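Long-range contacts in venom allergen-like (VAL) 4 protein (Schistosoma mansoni, PDB 4P27), which binds lipids as an SCP/TAPS member of the CAP superfamily, although it lacks the prototypical CAP motifs: residues A[37-42]-A[121-126]; A[72-77]-A[137-142]. All coordinates share one frame; numbering follows the deposited sequence.

Contact 1 (A[37-42]-A[121-126])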
ATOM      1  N   THR A  37      -5.728  -3.492 -11.321  1.00 35.62           N
ATOM      2  CA  THR A  37      -6.294  -4.734 -10.955  1.00 29.45           C
ATOM      3  C   THR A  37      -7.076  -4.563  -9.622  1.00 33.25           C
ATOM      4  O   THR A  37      -6.612  -3.803  -8.721  1.00 32.38           O
ATOM      5  CB  THR A  37      -5.124  -5.724 -10.809  1.00 34.32           C
ATOM      6  OG1 THR A  37      -4.419  -5.677 -12.036  1.00 40.27           O
ATOM      7  CG2 THR A  37      -5.589  -7.163 -10.607  1.00 30.44           C
ATOM      8  N   LYS A  38      -8.210  -5.264  -9.468  1.00 34.97           N
ATOM      9  CA  LYS A  38      -8.977  -5.320  -8.195  1.00 39.74           C
ATOM     10  C   LYS A  38      -8.171  -6.062  -7.160  1.00 34.65           C
ATOM     11  O   LYS A  38      -7.717  -7.177  -7.438  1.00 35.24           O
ATOM     12  CB  LYS A  38     -10.308  -6.122  -8.291  1.00 47.97           C
ATOM     13  CG  LYS A  38     -11.394  -5.537  -9.165  1.00 66.60           C
ATOM     14  CD  LYS A  38     -11.866  -4.179  -8.686  1.00 60.23           C
ATOM     15  CE  LYS A  38     -12.070  -3.284  -9.892  1.00 64.07           C
ATOM     16  NZ  LYS A  38     -13.416  -2.652  -9.773  1.00 66.32           N
ATOM     17  N   LEU A  39      -8.044  -5.489  -5.957  1.00 26.70           N
ATOM     18  CA  LEU A  39      -7.252  -6.125  -4.915  1.00 31.54           C
ATOM     19  C   LEU A  39      -8.049  -7.246  -4.312  1.00 33.23           C
ATOM     20  O   LEU A  39      -9.154  -7.020  -4.009  1.00 31.77           O
ATOM     21  CB  LEU A  39      -7.008  -5.106  -3.795  1.00 27.04           C
ATOM     22  CG  LEU A  39      -6.009  -4.032  -4.079  1.00 29.93           C
ATOM     23  CD1 LEU A  39      -5.796  -3.154  -2.813  1.00 28.22           C
ATOM     24  CD2 LEU A  39      -4.681  -4.645  -4.580  1.00 24.92           C
ATOM     25  N   LYS A  40      -7.466  -8.399  -4.041  1.00 32.02           N
ATOM     26  CA  LYS A  40      -8.114  -9.418  -3.232  1.00 32.19           C
ATOM     27  C   LYS A  40      -7.292  -9.676  -1.986  1.00 32.80           C
ATOM     28  O   LYS A  40      -6.079  -9.724  -2.046  1.00 33.00           O
ATOM     29  CB  LYS A  40      -8.176 -10.731  -4.014  1.00 33.54           C
ATOM     30  CG  LYS A  40      -9.201 -10.642  -5.125  1.00 45.69           C
ATOM     31  CD  LYS A  40      -8.932 -11.646  -6.244  1.00 56.69           C
ATOM     32  CE  LYS A  40      -7.950 -12.743  -5.845  1.00 63.98           C
ATOM     33  NZ  LYS A  40      -6.707 -12.486  -6.624  1.00 75.22           N
ATOM     34  N   TRP A  41      -7.960  -9.833  -0.861  1.00 29.63           N
ATOM     35  CA  TRP A  41      -7.277 -10.088   0.386  1.00 34.96           C
ATOM     36  C   TRP A  41      -6.650 -11.437   0.350  1.00 35.90           C
ATOM     37  O   TRP A  41      -7.209 -12.307  -0.225  1.00 39.75           O
ATOM     38  CB  TRP A  41      -8.308 -10.089   1.512  1.00 36.39           C
ATOM     39  CG  TRP A  41      -7.657 -10.170   2.852  1.00 34.30           C
ATOM     40  CD1 TRP A  41      -7.447 -11.297   3.601  1.00 32.21           C
ATOM     41  CD2 TRP A  41      -7.099  -9.077   3.587  1.00 30.41           C
ATOM     42  NE1 TRP A  41      -6.813 -10.956   4.806  1.00 34.36           N
ATOM     43  CE2 TRP A  41      -6.610  -9.598   4.817  1.00 32.19           C
ATOM     44  CE3 TRP A  41      -7.010  -7.699   3.352  1.00 29.64           C
ATOM     45  CZ2 TRP A  41      -5.990  -8.783   5.801  1.00 30.48           C
ATOM     46  CZ3 TRP A  41      -6.398  -6.863   4.382  1.00 28.86           C
ATOM     47  CH2 TRP A  41      -5.928  -7.427   5.561  1.00 29.47           C
ATOM     48  N   ASN A  42      -5.517 -11.652   0.994  1.00 29.82           N
ATOM     49  CA  ASN A  42      -4.840 -12.930   0.895  1.00 29.17           C
ATOM     50  C   ASN A  42      -4.323 -13.293   2.256  1.00 34.30           C
ATOM     51  O   ASN A  42      -3.642 -12.489   2.926  1.00 29.80           O
ATOM     52  CB  ASN A  42      -3.668 -12.886  -0.028  1.00 27.23           C
ATOM     53  CG  ASN A  42      -2.918 -14.211  -0.062  1.00 32.49           C
ATOM     54  OD1 ASN A  42      -2.012 -14.508   0.717  1.00 32.70           O
ATOM     55  ND2 ASN A  42      -3.254 -14.999  -1.050  1.00 32.69           N
ATOM     56  N   GLU A 121      -2.338  -7.443  -7.004  1.00 31.38           N
ATOM     57  CA  GLU A 121      -3.547  -8.215  -7.074  1.00 33.64           C
ATOM     58  C   GLU A 121      -3.977  -8.617  -5.671  1.00 28.50           C
ATOM     59  O   GLU A 121      -5.173  -8.704  -5.376  1.00 36.04           O
ATOM     60  CB  GLU A 121      -3.221  -9.495  -7.848  1.00 36.82           C
ATOM     61  CG  GLU A 121      -4.429 -10.389  -7.891  1.00 62.28           C
ATOM     62  CD  GLU A 121      -4.713 -10.871  -9.288  1.00 69.43           C
ATOM     63  OE1 GLU A 121      -3.758 -10.942 -10.067  1.00 60.68           O
ATOM     64  OE2 GLU A 121      -5.879 -11.153  -9.601  1.00 78.67           O
ATOM     65  N   GLU A 122      -3.004  -9.003  -4.864  1.00 26.75           N
ATOM     66  CA  GLU A 122      -3.250  -9.564  -3.534  1.00 27.42           C
ATOM     67  C   GLU A 122      -2.705  -8.578  -2.511  1.00 25.69           C
ATOM     68  O   GLU A 122      -1.575  -8.035  -2.659  1.00 25.61           O
ATOM     69  CB  GLU A 122      -2.535 -10.894  -3.347  1.00 28.29           C
ATOM     70  CG  GLU A 122      -2.701 -11.777  -4.549  1.00 47.59           C
ATOM     71  CD  GLU A 122      -3.539 -12.960  -4.263  1.00 55.77           C
ATOM     72  OE1 GLU A 122      -4.547 -12.864  -3.525  1.00 68.82           O
ATOM     73  OE2 GLU A 122      -3.140 -14.005  -4.771  1.00 73.50           O
ATOM     74  N   ILE A 123      -3.465  -8.402  -1.456  1.00 27.61           N
ATOM     75  CA  ILE A 123      -2.989  -7.629  -0.306  1.00 26.28           C
ATOM     76  C   ILE A 123      -3.255  -8.437   0.987  1.00 28.14           C
ATOM     77  O   ILE A 123      -4.282  -9.082   1.119  1.00 27.79           O
ATOM     78  CB  ILE A 123      -3.671  -6.272  -0.287  1.00 24.01           C
ATOM     79  CG1 ILE A 123      -3.166  -5.433   0.912  1.00 28.04           C
ATOM     80  CG2 ILE A 123      -5.172  -6.451  -0.147  1.00 26.36           C
ATOM     81  CD1 ILE A 123      -3.753  -4.019   0.944  1.00 26.10           C
ATOM     82  N   GLY A 124      -2.365  -8.420   1.945  1.00 27.10           N
ATOM     83  CA  GLY A 124      -2.807  -8.738   3.299  1.00 31.12           C
ATOM     84  C   GLY A 124      -1.949  -8.017   4.338  1.00 34.31           C
ATOM     85  O   GLY A 124      -0.738  -7.909   4.157  1.00 29.92           O
ATOM     86  N   CYS A 125      -2.594  -7.561   5.419  1.00 28.43           N
ATOM     87  CA  CYS A 125      -2.075  -6.634   6.365  1.00 29.62           C
ATOM     88  C   CYS A 125      -2.268  -7.207   7.766  1.00 36.26           C
ATOM     89  O   CYS A 125      -3.219  -7.987   8.018  1.00 30.35           O
ATOM     90  CB  CYS A 125      -2.845  -5.285   6.248  1.00 30.00           C
ATOM     91  SG  CYS A 125      -2.618  -4.570   4.564  1.00 35.07           S
ATOM     92  N   GLY A 126      -1.399  -6.765   8.678  1.00 31.01           N
ATOM     93  CA  GLY A 126      -1.257  -7.324  10.000  1.00 29.76           C
ATOM     94  C   GLY A 126      -0.739  -6.145  10.809  1.00 36.35           C
ATOM     95  O   GLY A 126       0.041  -5.268  10.296  1.00 30.64           O
TER
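K40 and W41 run parallel to E122 and I123, joined by three backbone bonds: K40 N to E121 O (2.7 Å, nearly straight), I123 N to K40 O, and N42 N to I123 O, the last bent to 133° at the hydrogen. On the face that carries K40 and E122, the lysine chain bends at chi3 and chi4 and lies alongside E121, pointing the same way. Its NZ makes a salt bridge to E121 OE2 (3.4 Å), whose hydrogen bond is weak, and a long one to E122 OE1 (3.8 Å), so one ammonium group sits between two carboxylates. E121 and E122 form a classic beta bulge opposite A141 of the next strand. This pairing adds the short strand 40-41 to one margin of the central mixed sheet of the CAP fold, just ahead of helix 43-54. N42 is the N-cap of that helix, its OD1 accepting from L45 N, while its ND2 comes within 3.5 Å of E122 OE1. Across the sheet, W41 has CG anti to the backbone N (chi1 -173°), and its indole lies over strand 122-130. G124 CA meets one ring face in a CH-pi contact, 4.0 Å from the six-ring centroid and 6° off its normal, and CH2 reaches C125 CB at 3.8 Å. I123 puts CG2 near W41 CE3 (4.1 Å) and L39 CD1, while H15 of helix 6-22 touches both L39 and I123.

Contact 2 (A[72-77]-A[137-142])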
ATOM      1  N   GLU A  72       6.245 -14.640  -6.355  1.00 33.82           N
ATOM      2  CA  GLU A  72       7.530 -14.206  -6.893  1.00 39.26           C
ATOM      3  C   GLU A  72       8.037 -12.900  -6.398  1.00 36.00           C
ATOM      4  O   GLU A  72       9.245 -12.638  -6.487  1.00 28.41           O
ATOM      5  CB  GLU A  72       7.380 -13.967  -8.401  1.00 42.38           C
ATOM      6  CG  GLU A  72       6.892 -15.185  -9.117  1.00 68.30           C
ATOM      7  CD  GLU A  72       8.052 -15.990  -9.628  1.00 78.53           C
ATOM      8  OE1 GLU A  72       9.197 -15.478  -9.541  1.00 89.20           O
ATOM      9  OE2 GLU A  72       7.821 -17.112 -10.118  1.00 82.28           O
ATOM     10  N   SER A  73       7.121 -11.971  -6.136  1.00 34.70           N
ATOM     11  CA  SER A  73       7.583 -10.687  -5.663  1.00 29.54           C
ATOM     12  C   SER A  73       6.597 -10.167  -4.640  1.00 29.60           C
ATOM     13  O   SER A  73       5.395 -10.353  -4.800  1.00 28.84           O
ATOM     14  CB  SER A  73       7.861  -9.745  -6.852  1.00 36.59           C
ATOM     15  OG  SER A  73       6.806  -8.903  -7.103  1.00 36.82           O
ATOM     16  N   ILE A  74       7.110  -9.554  -3.574  1.00 27.63           N
ATOM     17  CA  ILE A  74       6.269  -9.076  -2.485  1.00 30.55           C
ATOM     18  C   ILE A  74       6.661  -7.597  -2.319  1.00 31.79           C
ATOM     19  O   ILE A  74       7.845  -7.294  -2.241  1.00 30.09           O
ATOM     20  CB  ILE A  74       6.579  -9.858  -1.165  1.00 29.87           C
ATOM     21  CG1 ILE A  74       6.041 -11.315  -1.243  1.00 31.90           C
ATOM     22  CG2 ILE A  74       5.998  -9.115   0.068  1.00 30.23           C
ATOM     23  CD1 ILE A  74       4.491 -11.409  -1.298  1.00 32.16           C
ATOM     24  N   GLY A  75       5.688  -6.684  -2.250  1.00 30.85           N
ATOM     25  CA  GLY A  75       5.998  -5.339  -1.803  1.00 25.71           C
ATOM     26  C   GLY A  75       5.504  -5.199  -0.366  1.00 25.19           C
ATOM     27  O   GLY A  75       4.712  -5.987   0.087  1.00 24.41           O
ATOM     28  N   GLN A  76       5.875  -4.111   0.307  1.00 24.62           N
ATOM     29  CA  GLN A  76       5.515  -3.941   1.721  1.00 25.47           C
ATOM     30  C   GLN A  76       5.417  -2.450   2.036  1.00 25.34           C
ATOM     31  O   GLN A  76       6.232  -1.658   1.578  1.00 24.42           O
ATOM     32  CB  GLN A  76       6.529  -4.639   2.600  1.00 25.87           C
ATOM     33  CG  GLN A  76       6.120  -4.708   4.072  1.00 29.94           C
ATOM     34  CD  GLN A  76       7.086  -5.610   4.845  1.00 34.28           C
ATOM     35  OE1 GLN A  76       8.125  -5.130   5.233  1.00 32.21           O
ATOM     36  NE2 GLN A  76       6.817  -6.913   4.915  1.00 24.60           N
ATOM     37  N   ASN A  77       4.397  -2.072   2.770  1.00 22.38           N
ATOM     38  CA  ASN A  77       4.328  -0.715   3.326  1.00 20.27           C
ATOM     39  C   ASN A  77       4.319  -0.909   4.855  1.00 24.10           C
ATOM     40  O   ASN A  77       3.661  -1.836   5.387  1.00 25.67           O
ATOM     41  CB  ASN A  77       2.961  -0.084   2.955  1.00 19.19           C
ATOM     42  CG  ASN A  77       2.951   0.518   1.561  1.00 26.72           C
ATOM     43  OD1 ASN A  77       3.983   0.581   0.920  1.00 24.79           O
ATOM     44  ND2 ASN A  77       1.786   0.926   1.058  1.00 21.45           N
ATOM     45  N   VAL A 137       1.951  -3.527   9.099  1.00 26.18           N
ATOM     46  CA  VAL A 137       2.676  -4.133   7.979  1.00 24.68           C
ATOM     47  C   VAL A 137       1.590  -4.466   6.964  1.00 28.37           C
ATOM     48  O   VAL A 137       0.669  -5.178   7.337  1.00 26.89           O
ATOM     49  CB  VAL A 137       3.384  -5.412   8.390  1.00 22.73           C
ATOM     50  CG1 VAL A 137       4.154  -6.074   7.218  1.00 24.13           C
ATOM     51  CG2 VAL A 137       4.337  -5.104   9.574  1.00 23.33           C
ATOM     52  N   CYS A 138       1.661  -3.907   5.736  1.00 25.90           N
ATOM     53  CA  CYS A 138       0.865  -4.418   4.570  1.00 26.61           C
ATOM     54  C   CYS A 138       1.807  -5.033   3.596  1.00 25.40           C
ATOM     55  O   CYS A 138       2.855  -4.414   3.294  1.00 25.49           O
ATOM     56  CB  CYS A 138       0.093  -3.319   3.846  1.00 24.76           C
ATOM     57  SG  CYS A 138      -1.399  -2.808   4.739  1.00 32.37           S
ATOM     58  N   ASN A 139       1.461  -6.256   3.191  1.00 25.31           N
ATOM     59  CA  ASN A 139       2.142  -6.990   2.124  1.00 24.90           C
ATOM     60  C   ASN A 139       1.283  -6.976   0.901  1.00 27.38           C
ATOM     61  O   ASN A 139       0.041  -7.031   0.992  1.00 25.29           O
ATOM     62  CB  ASN A 139       2.499  -8.424   2.476  1.00 23.53           C
ATOM     63  CG  ASN A 139       3.551  -8.492   3.539  1.00 25.01           C
ATOM     64  OD1 ASN A 139       4.450  -7.677   3.530  1.00 24.69           O
ATOM     65  ND2 ASN A 139       3.426  -9.458   4.508  1.00 22.14           N
ATOM     66  N   TYR A 140       1.955  -6.860  -0.251  1.00 25.04           N
ATOM     67  CA  TYR A 140       1.286  -6.720  -1.540  1.00 23.51           C
ATOM     68  C   TYR A 140       1.993  -7.734  -2.540  1.00 26.79           C
ATOM     69  O   TYR A 140       3.187  -7.894  -2.504  1.00 22.96           O
ATOM     70  CB  TYR A 140       1.498  -5.336  -2.095  1.00 23.01           C
ATOM     71  CG  TYR A 140       1.034  -4.220  -1.179  1.00 26.15           C
ATOM     72  CD1 TYR A 140       1.891  -3.706  -0.161  1.00 24.49           C
ATOM     73  CD2 TYR A 140      -0.290  -3.675  -1.301  1.00 27.69           C
ATOM     74  CE1 TYR A 140       1.473  -2.668   0.688  1.00 20.58           C
ATOM     75  CE2 TYR A 140      -0.706  -2.607  -0.444  1.00 22.04           C
ATOM     76  CZ  TYR A 140       0.166  -2.158   0.559  1.00 22.29           C
ATOM     77  OH  TYR A 140      -0.209  -1.140   1.402  1.00 25.50           O
ATOM     78  N   ALA A 141       1.216  -8.371  -3.421  1.00 26.72           N
ATOM     79  CA  ALA A 141       1.730  -9.322  -4.448  1.00 30.35           C
ATOM     80  C   ALA A 141       1.026  -9.008  -5.779  1.00 27.72           C
ATOM     81  O   ALA A 141      -0.185  -8.996  -5.824  1.00 25.30           O
ATOM     82  CB  ALA A 141       1.386 -10.754  -4.033  1.00 31.66           C
ATOM     83  N   PRO A 142       1.785  -8.782  -6.873  1.00 30.75           N
ATOM     84  CA  PRO A 142       3.276  -8.672  -6.877  1.00 30.22           C
ATOM     85  C   PRO A 142       3.605  -7.357  -6.224  1.00 27.65           C
ATOM     86  O   PRO A 142       2.707  -6.518  -6.035  1.00 29.46           O
ATOM     87  CB  PRO A 142       3.674  -8.593  -8.400  1.00 31.67           C
ATOM     88  CG  PRO A 142       2.411  -8.674  -9.149  1.00 32.34           C
ATOM     89  CD  PRO A 142       1.196  -8.894  -8.218  1.00 32.70           C
TER
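Q76 and N139, a non-hydrogen-bonded pair in this antiparallel pairing, are joined through their side chains instead. Q76 has CG anti to the backbone N (chi1 -171°) and stays extended beyond it, lying alongside N139 and pointing the same way. Its NE2 gives a nearly straight bond to N139 OD1 (2.8 Å), in the carbonyl plane and on a lone pair, with the two amide planes 31° apart. NE2 also touches V137 CG1 at 3.6 Å. The other amide ends are held too: Q76 OE1 by Q52, N139 ND2 by L45 O. On the opposite face, Y140 has CG beside its backbone N (chi1 -57°), and the ring presents its edge to G75, CD1 lying 3.6 Å from G75 O. The N77 and Y140 side chains cross at about a right angle, N77 ND2 hydrogen-bonded to N111 O and 2.9 Å from Y140 OH, a hydroxyl hydrogen-bonded to H15 NE2. Beyond the paired strands S73 OG packs on P142 CB (3.4 Å), P142 following a cis peptide bond, while OG bonds G143 N. Helix 43-54 packs against I74, V137 and N139; W91 of helix 84-93 and Q114 of helix 110-115 meet N77 and Y140, and strand 133-141 itself lies between strands 75-81 and 122-130.

Contact 1 and contact 2 join opposite margins of one four-stranded mixed sheet, ordered 40-41, 122-130, 133-141, 75-81, with centres about 9 Å apart. Their segments alternate along the chain: both outer strands come first, and the two central strands follow each other afterwards and close the sheet between them. The C125-C138 disulfide links the central strands covalently, SG to SG 2.1 Å, and I123 CD1 packs on Y140 CE2 at 3.6 Å. Helix 43-54 follows directly on contact 1 and packs against residues of both contacts, while H15 of helix 6-22 also reaches both. Together they build the sheet of the alpha-beta-alpha sandwich common to CAP proteins.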